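Long-range contacts in mandelate racemase / muconate lactonizing enzyme, C-terminal domain protein (Pseudovibrio sp. JE062, PDB 4JHM), which is of unknown function but has the two-domain build of the enolase superfamily, an N-terminal capping domain beside a modified TIM barrel: residues M125-A130 / A314-N319; L252-V257 / N283-I288; R270-V275 / E297-G302. One frame throughout, in Å; residues are numbered along the deposited sequence.

Contact 1 of 3, residues M125-A130 / A314-N319; sequences MLLGGA and ALAHDN
Ala316 meets the end of helix 123-127 with its methyl group, which touches CB of Leu127, at 3.7 Å, and the backbone N of Gly128. This is the tight part of the contact. Gly128 leaves the helical path here, and with no side chain on the face turned to residues 314-319 its backbone comes close enough for the CA atoms of Gly128 and Ala316 to stand 4.1 Å apart. Its CA also directs a C-H at Ala316 O, 3.6 Å away.

Two backbone bonds then tie the turn to the carbonyls of Leu315 and Ala316. Ala130 N gives a bond of 3.0 Å to Leu315 O, in the carbonyl plane with a C=O...N angle of 158°. Gly129 N reaches Ala316 O at 3.3 Å from well to one side of that carbonyl, at 104°. Gly129 adopts backbone angles that themselves call for glycine, and the N-H groups of Gly129 and Ala130 serve two adjacent carbonyls in reverse order.

The side of Ala130 and Asp318 is more open to solvent. Ala130 CB lies 3.7 Å from His317 O and faces the carboxylate of Asp318, whose CG is set anti to its own carbonyl carbon (chi1 -71°) and thereby brought to this methyl. Both residues are partly exposed, and the carboxylate finds its polar partner elsewhere, OD2 bonding to Gln86 NE2 of the second subunit. Leu127 also rests on Ile279 and Asn283 of helix 279-291.

The two segments lead respectively into strands 133-139 and 323-326, which run parallel side by side; such a meeting of first and last barrel strands is the closure of a TIM-type barrel, and the contact lies just ahead of both strands.

Contact 2 of 3, residues L252-V257 / N283-I288; sequences LTLQEV and NKCFAI
Glu256 OE1 is gripped by Thr253 twice, through the backbone N at 3.2 Å and through the hydroxyl OG1, which uses the anti lone pair of the carboxylate oxygen. Thr253 N meets the same oxygen on its anti side, 32° out of the carboxylate plane. In return Glu256 N donates to Thr253 OG1 at 3.0 Å, completing a capping box that fixes the first turn of helix 254-262.

Leu254, the next residue after Thr253, brings the end of its side chain to helix 279-291. Its CG is anti to the carbonyl carbon (chi1 -58°), and the two methyls beyond it divide the work. CD2 touches Cys285 SG and Ile288 CD1, each at 3.7 Å, and also CB of Lys284, while CD1 lies 3.8 Å from Lys284 CD. The leucine and isoleucine side chains cross at about a right angle. One turn on, Val257 extends the same surface: its CG1 approaches Ile288 CG2 at 4.1 Å and its CG2 lies near Cys285 SG.

Lys284 contributes CB and CD of its extended chain; NZ bonds to Gln86 and Gln281.

No hydrogen bond joins the two segments. Between them, cohesion comes from nondirectional apolar contact, while the polar groups, such as the capping box and the Lys284 amine, find partners within one segment or outside both.

Contact 3 of 3, residues R270-V275 / E297-G302; sequences RQDATV and EIQSMG
Arg270 opens the first segment against Glu297: its CA directs a C-H at Glu297 O, 3.5 Å away, and the same oxygen lies over one face of the guanidinium. CG is anti to the backbone N (chi1 167°), which lays CG itself 3.7 Å from Glu297 O, and a bend further along the chain turns the guanidinium back across it. NH1 approaches that oxygen at a poor angle, without a hydrogen bond; NH2 bonds instead to Ser245 OG.

Gln271 supplies the backbone link, its O accepting from Gln299 N at 3.1 Å. The N-H points almost straight at the oxygen (178°) although the donor stands above the carbonyl plane.

At Asp272 the carboxylate comes up to Gln299 O, acceptor against acceptor; the two side chains cross at about a right angle, carboxylate and amide planes 79° apart. Its OD1 is satisfied by Asn310 ND2 and by Thr274 N at 3.1 Å, the latter forming an Asx turn. Val275 N then bonds to Asp272 O, 3.0 Å away, as the chain bends off.

Residues 270-272 and 297-299 thus run parallel, with helix 279-291 between them in the chain. Lying in sequence between strands 243-245 and 323-326, they are consistent with the neighbouring sixth and seventh wall positions of an enolase-type barrel.

From the N terminus, residues 125-130 come first, and contact 1 closes its long loop only at 314-319, enclosing both other contacts and most of the barrel domain. Within it, 252-257 pairs with 283-288 and 270-275 with 297-302, so contacts 2 and 3 cross along the chain. Helix 279-291 is shared ground: contact 2 packs it against helix 254-262, contact 3 joins the extended segments before and after it, and its Asn283 and Phe286 meet His317 of contact 1 by hydrogen bond and ring stacking, respectively. Leu252 touches Val275, and Ala314 touches Ile298, linking contact 3 to the other two. Contacts 1 and 2 both border the second subunit.

Contact 1 of 3, residues M125-A130 / A314-N319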
HETATM    1  N   MSE A 125       6.240 -21.212 -36.416  1.00 84.75           N
HETATM    2  CA  MSE A 125       5.689 -20.294 -37.415  1.00 85.05           C
HETATM    3  C   MSE A 125       4.235 -20.014 -37.144  1.00 83.54           C
HETATM    4  O   MSE A 125       3.794 -18.867 -37.215  1.00 76.71           O
HETATM    5  CB  MSE A 125       5.840 -20.900 -38.801  1.00 85.06           C
HETATM    6  CG  MSE A 125       5.903 -19.810 -39.861  1.00 89.74           C
HETATM    7 SE   MSE A 125       6.525 -20.589 -41.559  1.00 87.36          SE
HETATM    8  CE  MSE A 125       8.459 -20.369 -41.253  1.00 86.27           C
ATOM      9  N   LEU A 126       3.479 -21.062 -36.827  1.00 84.08           N
ATOM     10  CA  LEU A 126       2.057 -20.927 -36.525  1.00 85.28           C
ATOM     11  C   LEU A 126       1.803 -19.899 -35.436  1.00 86.70           C
ATOM     12  O   LEU A 126       0.870 -19.100 -35.535  1.00 92.92           O
ATOM     13  CB  LEU A 126       1.479 -22.256 -36.045  1.00 83.64           C
ATOM     14  CG  LEU A 126       1.434 -23.435 -37.007  1.00 85.34           C
ATOM     15  CD1 LEU A 126       0.790 -24.612 -36.294  1.00 85.93           C
ATOM     16  CD2 LEU A 126       0.668 -23.090 -38.273  1.00 87.55           C
ATOM     17  N   LEU A 127       2.624 -19.943 -34.391  1.00 82.12           N
ATOM     18  CA  LEU A 127       2.443 -19.080 -33.226  1.00 78.91           C
ATOM     19  C   LEU A 127       3.006 -17.686 -33.487  1.00 81.85           C
ATOM     20  O   LEU A 127       2.313 -16.684 -33.309  1.00 87.66           O
ATOM     21  CB  LEU A 127       3.129 -19.692 -32.004  1.00 74.97           C
ATOM     22  CG  LEU A 127       2.762 -21.148 -31.711  1.00 74.72           C
ATOM     23  CD1 LEU A 127       3.847 -21.810 -30.879  1.00 76.64           C
ATOM     24  CD2 LEU A 127       1.408 -21.249 -31.023  1.00 71.94           C
ATOM     25  N   GLY A 128       4.267 -17.627 -33.904  1.00 79.91           N
ATOM     26  CA  GLY A 128       4.910 -16.361 -34.223  1.00 77.64           C
ATOM     27  C   GLY A 128       5.992 -16.540 -35.266  1.00 83.00           C
ATOM     28  O   GLY A 128       5.718 -16.931 -36.407  1.00 86.39           O
ATOM     29  N   GLY A 129       7.229 -16.268 -34.871  1.00 81.62           N
ATOM     30  CA  GLY A 129       8.357 -16.371 -35.781  1.00 83.61           C
ATOM     31  C   GLY A 129       9.311 -15.223 -35.548  1.00 84.56           C
ATOM     32  O   GLY A 129       9.227 -14.185 -36.206  1.00 85.46           O
ATOM     33  N   ALA A 130      10.209 -15.410 -34.588  1.00 83.39           N
ATOM     34  CA  ALA A 130      11.190 -14.392 -34.238  1.00 81.11           C
ATOM     35  C   ALA A 130      12.594 -14.860 -34.576  1.00 76.69           C
ATOM     36  O   ALA A 130      13.453 -14.056 -34.924  1.00 73.72           O
ATOM     37  CB  ALA A 130      11.094 -14.069 -32.758  1.00 81.39           C
ATOM     38  N   ALA A 314       9.471 -20.970 -27.849  1.00 85.81           N
ATOM     39  CA  ALA A 314      10.537 -19.993 -27.609  1.00 81.60           C
ATOM     40  C   ALA A 314      11.024 -19.350 -28.911  1.00 75.19           C
ATOM     41  O   ALA A 314      11.501 -18.219 -28.909  1.00 75.04           O
ATOM     42  CB  ALA A 314      11.700 -20.638 -26.864  1.00 76.98           C
ATOM     43  N   LEU A 315      10.903 -20.071 -30.020  1.00 74.05           N
ATOM     44  CA  LEU A 315      11.303 -19.529 -31.321  1.00 79.77           C
ATOM     45  C   LEU A 315      10.249 -18.571 -31.883  1.00 80.18           C
ATOM     46  O   LEU A 315      10.548 -17.745 -32.744  1.00 79.54           O
ATOM     47  CB  LEU A 315      11.579 -20.662 -32.314  1.00 77.28           C
ATOM     48  CG  LEU A 315      13.023 -21.180 -32.361  1.00 77.00           C
ATOM     49  CD1 LEU A 315      13.699 -21.163 -30.999  1.00 75.11           C
ATOM     50  CD2 LEU A 315      13.053 -22.580 -32.941  1.00 78.34           C
ATOM     51  N   ALA A 316       9.025 -18.673 -31.376  1.00 80.19           N
ATOM     52  CA  ALA A 316       7.928 -17.834 -31.842  1.00 78.17           C
ATOM     53  C   ALA A 316       7.927 -16.458 -31.173  1.00 74.03           C
ATOM     54  O   ALA A 316       7.303 -15.526 -31.670  1.00 76.37           O
ATOM     55  CB  ALA A 316       6.602 -18.537 -31.604  1.00 77.63           C
ATOM     56  N   HIS A 317       8.622 -16.334 -30.048  1.00 72.19           N
ATOM     57  CA  HIS A 317       8.695 -15.070 -29.319  1.00 70.18           C
ATOM     58  C   HIS A 317      10.153 -14.662 -29.114  1.00 69.38           C
ATOM     59  O   HIS A 317      11.063 -15.449 -29.362  1.00 73.22           O
ATOM     60  CB  HIS A 317       7.990 -15.199 -27.966  1.00 69.15           C
ATOM     61  CG  HIS A 317       6.573 -15.676 -28.062  1.00 69.54           C
ATOM     62  ND1 HIS A 317       5.504 -14.816 -28.188  1.00 70.06           N
ATOM     63  CD2 HIS A 317       6.049 -16.926 -28.046  1.00 69.66           C
ATOM     64  CE1 HIS A 317       4.383 -15.515 -28.249  1.00 70.26           C
ATOM     65  NE2 HIS A 317       4.687 -16.798 -28.164  1.00 67.50           N
ATOM     66  N   ASP A 318      10.371 -13.431 -28.663  1.00 68.09           N
ATOM     67  CA  ASP A 318      11.723 -12.931 -28.413  1.00 68.40           C
ATOM     68  C   ASP A 318      12.099 -13.000 -26.940  1.00 67.85           C
ATOM     69  O   ASP A 318      13.276 -13.139 -26.606  1.00 71.61           O
ATOM     70  CB  ASP A 318      11.851 -11.485 -28.883  1.00 72.30           C
ATOM     71  CG  ASP A 318      11.844 -11.361 -30.386  1.00 78.98           C
ATOM     72  OD1 ASP A 318      12.650 -12.057 -31.036  1.00 86.40           O
ATOM     73  OD2 ASP A 318      11.043 -10.561 -30.917  1.00 83.85           O
ATOM     74  N   ASN A 319      11.103 -12.898 -26.061  1.00 64.30           N
ATOM     75  CA  ASN A 319      11.357 -12.826 -24.625  1.00 64.71           C
ATOM     76  C   ASN A 319      11.696 -14.184 -24.008  1.00 67.71           C
ATOM     77  O   ASN A 319      10.861 -14.824 -23.375  1.00 81.57           O
ATOM     78  CB  ASN A 319      10.178 -12.167 -23.896  1.00 63.45           C
ATOM     79  CG  ASN A 319       8.844 -12.836 -24.186  1.00 64.36           C
ATOM     80  OD1 ASN A 319       8.653 -13.469 -25.222  1.00 58.96           O
ATOM     81  ND2 ASN A 319       7.904 -12.684 -23.263  1.00 68.06           N
TER

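Contact 2 of 3, residues L252-V257 / N283-I288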
ATOM      1  N   LEU A 252       1.400 -22.822 -12.008  1.00 57.15           N
ATOM      2  CA  LEU A 252       1.186 -23.171 -13.411  1.00 54.79           C
ATOM      3  C   LEU A 252       0.067 -22.397 -14.125  1.00 58.06           C
ATOM      4  O   LEU A 252      -0.032 -22.433 -15.358  1.00 56.46           O
ATOM      5  CB  LEU A 252       0.883 -24.666 -13.523  1.00 56.42           C
ATOM      6  CG  LEU A 252       1.755 -25.638 -12.728  1.00 61.27           C
ATOM      7  CD1 LEU A 252       1.478 -27.066 -13.176  1.00 59.77           C
ATOM      8  CD2 LEU A 252       3.234 -25.316 -12.876  1.00 65.06           C
ATOM      9  N   THR A 253      -0.785 -21.713 -13.374  1.00 56.30           N
ATOM     10  CA  THR A 253      -1.925 -21.037 -13.983  1.00 59.66           C
ATOM     11  C   THR A 253      -1.544 -19.655 -14.499  1.00 60.08           C
ATOM     12  O   THR A 253      -0.633 -19.017 -13.984  1.00 57.57           O
ATOM     13  CB  THR A 253      -3.101 -20.891 -12.997  1.00 66.18           C
ATOM     14  OG1 THR A 253      -2.660 -20.231 -11.801  1.00 66.41           O
ATOM     15  CG2 THR A 253      -3.689 -22.262 -12.655  1.00 62.90           C
ATOM     16  N   LEU A 254      -2.259 -19.199 -15.522  1.00 65.51           N
ATOM     17  CA  LEU A 254      -2.045 -17.868 -16.077  1.00 64.29           C
ATOM     18  C   LEU A 254      -2.237 -16.803 -14.995  1.00 63.25           C
ATOM     19  O   LEU A 254      -1.594 -15.752 -15.032  1.00 70.25           O
ATOM     20  CB  LEU A 254      -3.004 -17.612 -17.243  1.00 67.37           C
ATOM     21  CG  LEU A 254      -2.966 -18.581 -18.430  1.00 68.56           C
ATOM     22  CD1 LEU A 254      -4.081 -18.267 -19.415  1.00 66.84           C
ATOM     23  CD2 LEU A 254      -1.616 -18.538 -19.129  1.00 71.07           C
ATOM     24  N   GLN A 255      -3.120 -17.078 -14.037  1.00 61.00           N
ATOM     25  CA  GLN A 255      -3.360 -16.159 -12.923  1.00 60.34           C
ATOM     26  C   GLN A 255      -2.173 -16.156 -11.975  1.00 60.95           C
ATOM     27  O   GLN A 255      -1.692 -15.095 -11.581  1.00 65.60           O
ATOM     28  CB  GLN A 255      -4.623 -16.537 -12.142  1.00 59.11           C
ATOM     29  CG  GLN A 255      -5.920 -16.511 -12.941  1.00 59.97           C
ATOM     30  CD  GLN A 255      -6.078 -17.728 -13.829  1.00 60.38           C
ATOM     31  OE1 GLN A 255      -5.537 -17.775 -14.927  1.00 64.74           O
ATOM     32  NE2 GLN A 255      -6.816 -18.719 -13.356  1.00 63.72           N
ATOM     33  N   GLU A 256      -1.699 -17.344 -11.607  1.00 62.27           N
ATOM     34  CA  GLU A 256      -0.569 -17.461 -10.688  1.00 59.91           C
ATOM     35  C   GLU A 256       0.656 -16.731 -11.224  1.00 63.20           C
ATOM     36  O   GLU A 256       1.298 -15.963 -10.497  1.00 65.52           O
ATOM     37  CB  GLU A 256      -0.235 -18.926 -10.418  1.00 60.67           C
ATOM     38  CG  GLU A 256      -1.047 -19.551  -9.294  1.00 64.37           C
ATOM     39  CD  GLU A 256      -0.930 -21.064  -9.255  1.00 65.32           C
ATOM     40  OE1 GLU A 256      -1.308 -21.717 -10.246  1.00 65.48           O
ATOM     41  OE2 GLU A 256      -0.471 -21.602  -8.227  1.00 68.15           O
ATOM     42  N   VAL A 257       0.972 -16.970 -12.496  1.00 60.64           N
ATOM     43  CA  VAL A 257       2.066 -16.280 -13.172  1.00 59.13           C
ATOM     44  C   VAL A 257       1.824 -14.775 -13.175  1.00 62.48           C
ATOM     45  O   VAL A 257       2.737 -13.978 -12.937  1.00 65.14           O
ATOM     46  CB  VAL A 257       2.197 -16.743 -14.636  1.00 60.09           C
ATOM     47  CG1 VAL A 257       3.080 -15.783 -15.423  1.00 60.49           C
ATOM     48  CG2 VAL A 257       2.743 -18.162 -14.703  1.00 59.99           C
ATOM     49  N   ASN A 283       2.433 -20.659 -24.508  1.00 69.72           N
ATOM     50  CA  ASN A 283       2.338 -19.559 -25.448  1.00 67.23           C
ATOM     51  C   ASN A 283       1.795 -18.288 -24.804  1.00 64.01           C
ATOM     52  O   ASN A 283       2.338 -17.201 -24.994  1.00 72.49           O
ATOM     53  CB  ASN A 283       1.448 -19.976 -26.621  1.00 67.78           C
ATOM     54  CG  ASN A 283       1.443 -18.957 -27.737  1.00 67.92           C
ATOM     55  OD1 ASN A 283       2.464 -18.713 -28.379  1.00 66.60           O
ATOM     56  ND2 ASN A 283       0.289 -18.357 -27.979  1.00 73.80           N
ATOM     57  N   LYS A 284       0.720 -18.425 -24.042  1.00 63.38           N
ATOM     58  CA  LYS A 284       0.113 -17.275 -23.386  1.00 65.49           C
ATOM     59  C   LYS A 284       1.023 -16.704 -22.298  1.00 67.81           C
ATOM     60  O   LYS A 284       1.125 -15.487 -22.145  1.00 71.59           O
ATOM     61  CB  LYS A 284      -1.239 -17.657 -22.795  1.00 61.90           C
ATOM     62  CG  LYS A 284      -2.285 -17.999 -23.842  1.00 62.33           C
ATOM     63  CD  LYS A 284      -3.551 -18.545 -23.202  1.00 61.54           C
ATOM     64  CE  LYS A 284      -4.533 -19.053 -24.240  1.00 63.19           C
ATOM     65  NZ  LYS A 284      -5.601 -19.861 -23.595  1.00 67.58           N
ATOM     66  N   CYS A 285       1.688 -17.581 -21.553  1.00 66.58           N
ATOM     67  CA  CYS A 285       2.591 -17.146 -20.491  1.00 68.08           C
ATOM     68  C   CYS A 285       3.706 -16.255 -21.032  1.00 65.69           C
ATOM     69  O   CYS A 285       4.149 -15.321 -20.359  1.00 65.34           O
ATOM     70  CB  CYS A 285       3.177 -18.352 -19.758  1.00 72.65           C
ATOM     71  SG  CYS A 285       1.970 -19.236 -18.741  1.00 72.41           S
ATOM     72  N   PHE A 286       4.153 -16.550 -22.248  1.00 63.14           N
ATOM     73  CA  PHE A 286       5.101 -15.690 -22.947  1.00 62.89           C
ATOM     74  C   PHE A 286       4.509 -14.302 -23.108  1.00 63.89           C
ATOM     75  O   PHE A 286       5.121 -13.300 -22.725  1.00 57.79           O
ATOM     76  CB  PHE A 286       5.424 -16.257 -24.336  1.00 67.60           C
ATOM     77  CG  PHE A 286       6.691 -17.064 -24.390  1.00 66.86           C
ATOM     78  CD1 PHE A 286       7.915 -16.440 -24.562  1.00 68.51           C
ATOM     79  CD2 PHE A 286       6.658 -18.439 -24.284  1.00 65.21           C
ATOM     80  CE1 PHE A 286       9.085 -17.174 -24.616  1.00 68.11           C
ATOM     81  CE2 PHE A 286       7.824 -19.177 -24.343  1.00 69.33           C
ATOM     82  CZ  PHE A 286       9.039 -18.545 -24.513  1.00 65.07           C
ATOM     83  N   ALA A 287       3.311 -14.253 -23.685  1.00 67.21           N
ATOM     84  CA  ALA A 287       2.607 -12.993 -23.894  1.00 69.42           C
ATOM     85  C   ALA A 287       2.449 -12.249 -22.578  1.00 66.51           C
ATOM     86  O   ALA A 287       2.582 -11.029 -22.525  1.00 66.67           O
ATOM     87  CB  ALA A 287       1.244 -13.244 -24.522  1.00 71.04           C
ATOM     88  N   ILE A 288       2.176 -12.995 -21.513  1.00 65.43           N
ATOM     89  CA  ILE A 288       1.963 -12.398 -20.201  1.00 63.91           C
ATOM     90  C   ILE A 288       3.259 -11.800 -19.656  1.00 60.78           C
ATOM     91  O   ILE A 288       3.262 -10.679 -19.137  1.00 64.51           O
ATOM     92  CB  ILE A 288       1.368 -13.424 -19.220  1.00 61.99           C
ATOM     93  CG1 ILE A 288      -0.047 -13.795 -19.673  1.00 64.96           C
ATOM     94  CG2 ILE A 288       1.341 -12.867 -17.803  1.00 59.47           C
ATOM     95  CD1 ILE A 288      -0.659 -14.961 -18.925  1.00 69.45           C
TER

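Contact 3 of 3, residues R270-V275 / E297-G302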
ATOM      1  N   ARG A 270       9.146 -19.154 -15.496  1.00 53.43           N
ATOM      2  CA  ARG A 270       9.674 -20.428 -15.934  1.00 52.70           C
ATOM      3  C   ARG A 270       8.548 -21.436 -15.978  1.00 52.55           C
ATOM      4  O   ARG A 270       7.974 -21.785 -14.953  1.00 49.92           O
ATOM      5  CB  ARG A 270      10.777 -20.896 -14.992  1.00 52.33           C
ATOM      6  CG  ARG A 270      11.173 -22.354 -15.170  1.00 60.62           C
ATOM      7  CD  ARG A 270      12.284 -22.720 -14.203  1.00 64.13           C
ATOM      8  NE  ARG A 270      13.291 -21.666 -14.198  1.00 64.87           N
ATOM      9  CZ  ARG A 270      14.219 -21.525 -15.134  1.00 65.02           C
ATOM     10  NH1 ARG A 270      14.282 -22.387 -16.139  1.00 66.03           N
ATOM     11  NH2 ARG A 270      15.084 -20.522 -15.067  1.00 67.25           N
ATOM     12  N   GLN A 271       8.230 -21.885 -17.184  1.00 55.03           N
ATOM     13  CA  GLN A 271       7.170 -22.844 -17.386  1.00 57.88           C
ATOM     14  C   GLN A 271       7.655 -23.911 -18.331  1.00 64.04           C
ATOM     15  O   GLN A 271       8.644 -23.729 -19.037  1.00 69.12           O
ATOM     16  CB  GLN A 271       5.948 -22.174 -17.996  1.00 59.44           C
ATOM     17  CG  GLN A 271       5.296 -21.136 -17.109  1.00 63.43           C
ATOM     18  CD  GLN A 271       4.419 -21.755 -16.050  1.00 66.05           C
ATOM     19  OE1 GLN A 271       4.911 -22.370 -15.108  1.00 68.87           O
ATOM     20  NE2 GLN A 271       3.106 -21.592 -16.197  1.00 64.81           N
ATOM     21  N   ASP A 272       6.940 -25.025 -18.334  1.00 69.02           N
ATOM     22  CA  ASP A 272       7.206 -26.125 -19.232  1.00 64.10           C
ATOM     23  C   ASP A 272       5.889 -26.407 -19.931  1.00 62.13           C
ATOM     24  O   ASP A 272       4.847 -26.521 -19.285  1.00 63.49           O
ATOM     25  CB  ASP A 272       7.681 -27.339 -18.433  1.00 67.77           C
ATOM     26  CG  ASP A 272       8.161 -28.474 -19.311  1.00 72.10           C
ATOM     27  OD1 ASP A 272       7.865 -28.470 -20.524  1.00 71.39           O
ATOM     28  OD2 ASP A 272       8.836 -29.378 -18.779  1.00 79.95           O
ATOM     29  N   ALA A 273       5.928 -26.492 -21.253  1.00 59.87           N
ATOM     30  CA  ALA A 273       4.725 -26.729 -22.025  1.00 58.92           C
ATOM     31  C   ALA A 273       4.103 -28.064 -21.638  1.00 61.62           C
ATOM     32  O   ALA A 273       2.887 -28.221 -21.679  1.00 67.63           O
ATOM     33  CB  ALA A 273       5.044 -26.701 -23.510  1.00 61.43           C
ATOM     34  N   THR A 274       4.943 -29.018 -21.247  1.00 62.26           N
ATOM     35  CA  THR A 274       4.486 -30.362 -20.910  1.00 63.24           C
ATOM     36  C   THR A 274       3.985 -30.461 -19.473  1.00 64.98           C
ATOM     37  O   THR A 274       3.745 -31.562 -18.971  1.00 58.56           O
ATOM     38  CB  THR A 274       5.623 -31.384 -21.066  1.00 64.71           C
ATOM     39  OG1 THR A 274       6.654 -31.096 -20.116  1.00 63.08           O
ATOM     40  CG2 THR A 274       6.198 -31.334 -22.466  1.00 65.41           C
ATOM     41  N   VAL A 275       3.835 -29.314 -18.810  1.00 68.02           N
ATOM     42  CA  VAL A 275       3.377 -29.288 -17.425  1.00 65.07           C
ATOM     43  C   VAL A 275       2.207 -28.329 -17.221  1.00 69.06           C
ATOM     44  O   VAL A 275       1.231 -28.674 -16.552  1.00 76.62           O
ATOM     45  CB  VAL A 275       4.514 -28.897 -16.460  1.00 65.76           C
ATOM     46  CG1 VAL A 275       3.957 -28.561 -15.086  1.00 73.47           C
ATOM     47  CG2 VAL A 275       5.533 -30.015 -16.344  1.00 63.74           C
ATOM     48  N   GLU A 297      11.985 -18.104 -19.430  1.00 62.81           N
ATOM     49  CA  GLU A 297      13.032 -19.095 -19.640  1.00 62.54           C
ATOM     50  C   GLU A 297      12.441 -20.492 -19.526  1.00 62.99           C
ATOM     51  O   GLU A 297      12.085 -20.935 -18.437  1.00 72.58           O
ATOM     52  CB  GLU A 297      14.159 -18.904 -18.627  1.00 60.30           C
ATOM     53  CG  GLU A 297      14.803 -17.529 -18.698  1.00 64.48           C
ATOM     54  CD  GLU A 297      15.301 -17.173 -20.090  1.00 68.15           C
ATOM     55  OE1 GLU A 297      15.778 -18.081 -20.800  1.00 74.57           O
ATOM     56  OE2 GLU A 297      15.230 -15.982 -20.470  1.00 69.10           O
ATOM     57  N   ILE A 298      12.337 -21.179 -20.659  1.00 62.47           N
ATOM     58  CA  ILE A 298      11.658 -22.468 -20.727  1.00 61.28           C
ATOM     59  C   ILE A 298      12.388 -23.550 -19.954  1.00 60.99           C
ATOM     60  O   ILE A 298      13.616 -23.610 -19.928  1.00 60.17           O
ATOM     61  CB  ILE A 298      11.494 -22.969 -22.184  1.00 65.81           C
ATOM     62  CG1 ILE A 298      12.835 -22.940 -22.923  1.00 65.59           C
ATOM     63  CG2 ILE A 298      10.458 -22.138 -22.927  1.00 66.58           C
ATOM     64  CD1 ILE A 298      12.778 -23.490 -24.332  1.00 68.95           C
ATOM     65  N   GLN A 299      11.606 -24.407 -19.319  1.00 60.36           N
ATOM     66  CA  GLN A 299      12.127 -25.624 -18.753  1.00 62.91           C
ATOM     67  C   GLN A 299      11.970 -26.703 -19.811  1.00 65.64           C
ATOM     68  O   GLN A 299      10.942 -27.378 -19.878  1.00 65.85           O
ATOM     69  CB  GLN A 299      11.357 -25.981 -17.487  1.00 64.63           C
ATOM     70  CG  GLN A 299      11.633 -27.375 -16.971  1.00 68.94           C
ATOM     71  CD  GLN A 299      11.554 -27.445 -15.469  1.00 71.61           C
ATOM     72  OE1 GLN A 299      10.741 -28.181 -14.911  1.00 72.64           O
ATOM     73  NE2 GLN A 299      12.392 -26.665 -14.800  1.00 75.26           N
ATOM     74  N   SER A 300      12.985 -26.844 -20.656  1.00 65.71           N
ATOM     75  CA  SER A 300      12.926 -27.788 -21.765  1.00 65.40           C
ATOM     76  C   SER A 300      13.742 -29.040 -21.482  1.00 65.02           C
ATOM     77  O   SER A 300      14.050 -29.792 -22.392  1.00 62.01           O
ATOM     78  CB  SER A 300      13.434 -27.131 -23.048  1.00 67.44           C
ATOM     79  OG  SER A 300      14.847 -27.009 -23.039  1.00 67.47           O
HETATM   80  N   MSE A 301      14.088 -29.260 -20.219  1.00 69.79           N
HETATM   81  CA  MSE A 301      14.814 -30.465 -19.827  1.00 74.11           C
HETATM   82  C   MSE A 301      13.909 -31.659 -19.928  1.00 69.48           C
HETATM   83  O   MSE A 301      12.860 -31.706 -19.295  1.00 65.88           O
HETATM   84  CB  MSE A 301      15.320 -30.316 -18.398  1.00 82.41           C
HETATM   85  CG  MSE A 301      15.153 -31.600 -17.594  1.00 89.02           C
HETATM   86 SE   MSE A 301      16.897 -32.129 -16.861  1.00108.32          SE
HETATM   87  CE  MSE A 301      16.572 -31.695 -14.963  1.00 92.54           C
ATOM     88  N   GLY A 302      14.306 -32.637 -20.733  1.00 73.01           N
ATOM     89  CA  GLY A 302      13.518 -33.852 -20.910  1.00 72.18           C
ATOM     90  C   GLY A 302      13.784 -34.538 -22.235  1.00 71.30           C
ATOM     91  O   GLY A 302      14.831 -34.337 -22.845  1.00 75.61           O
TER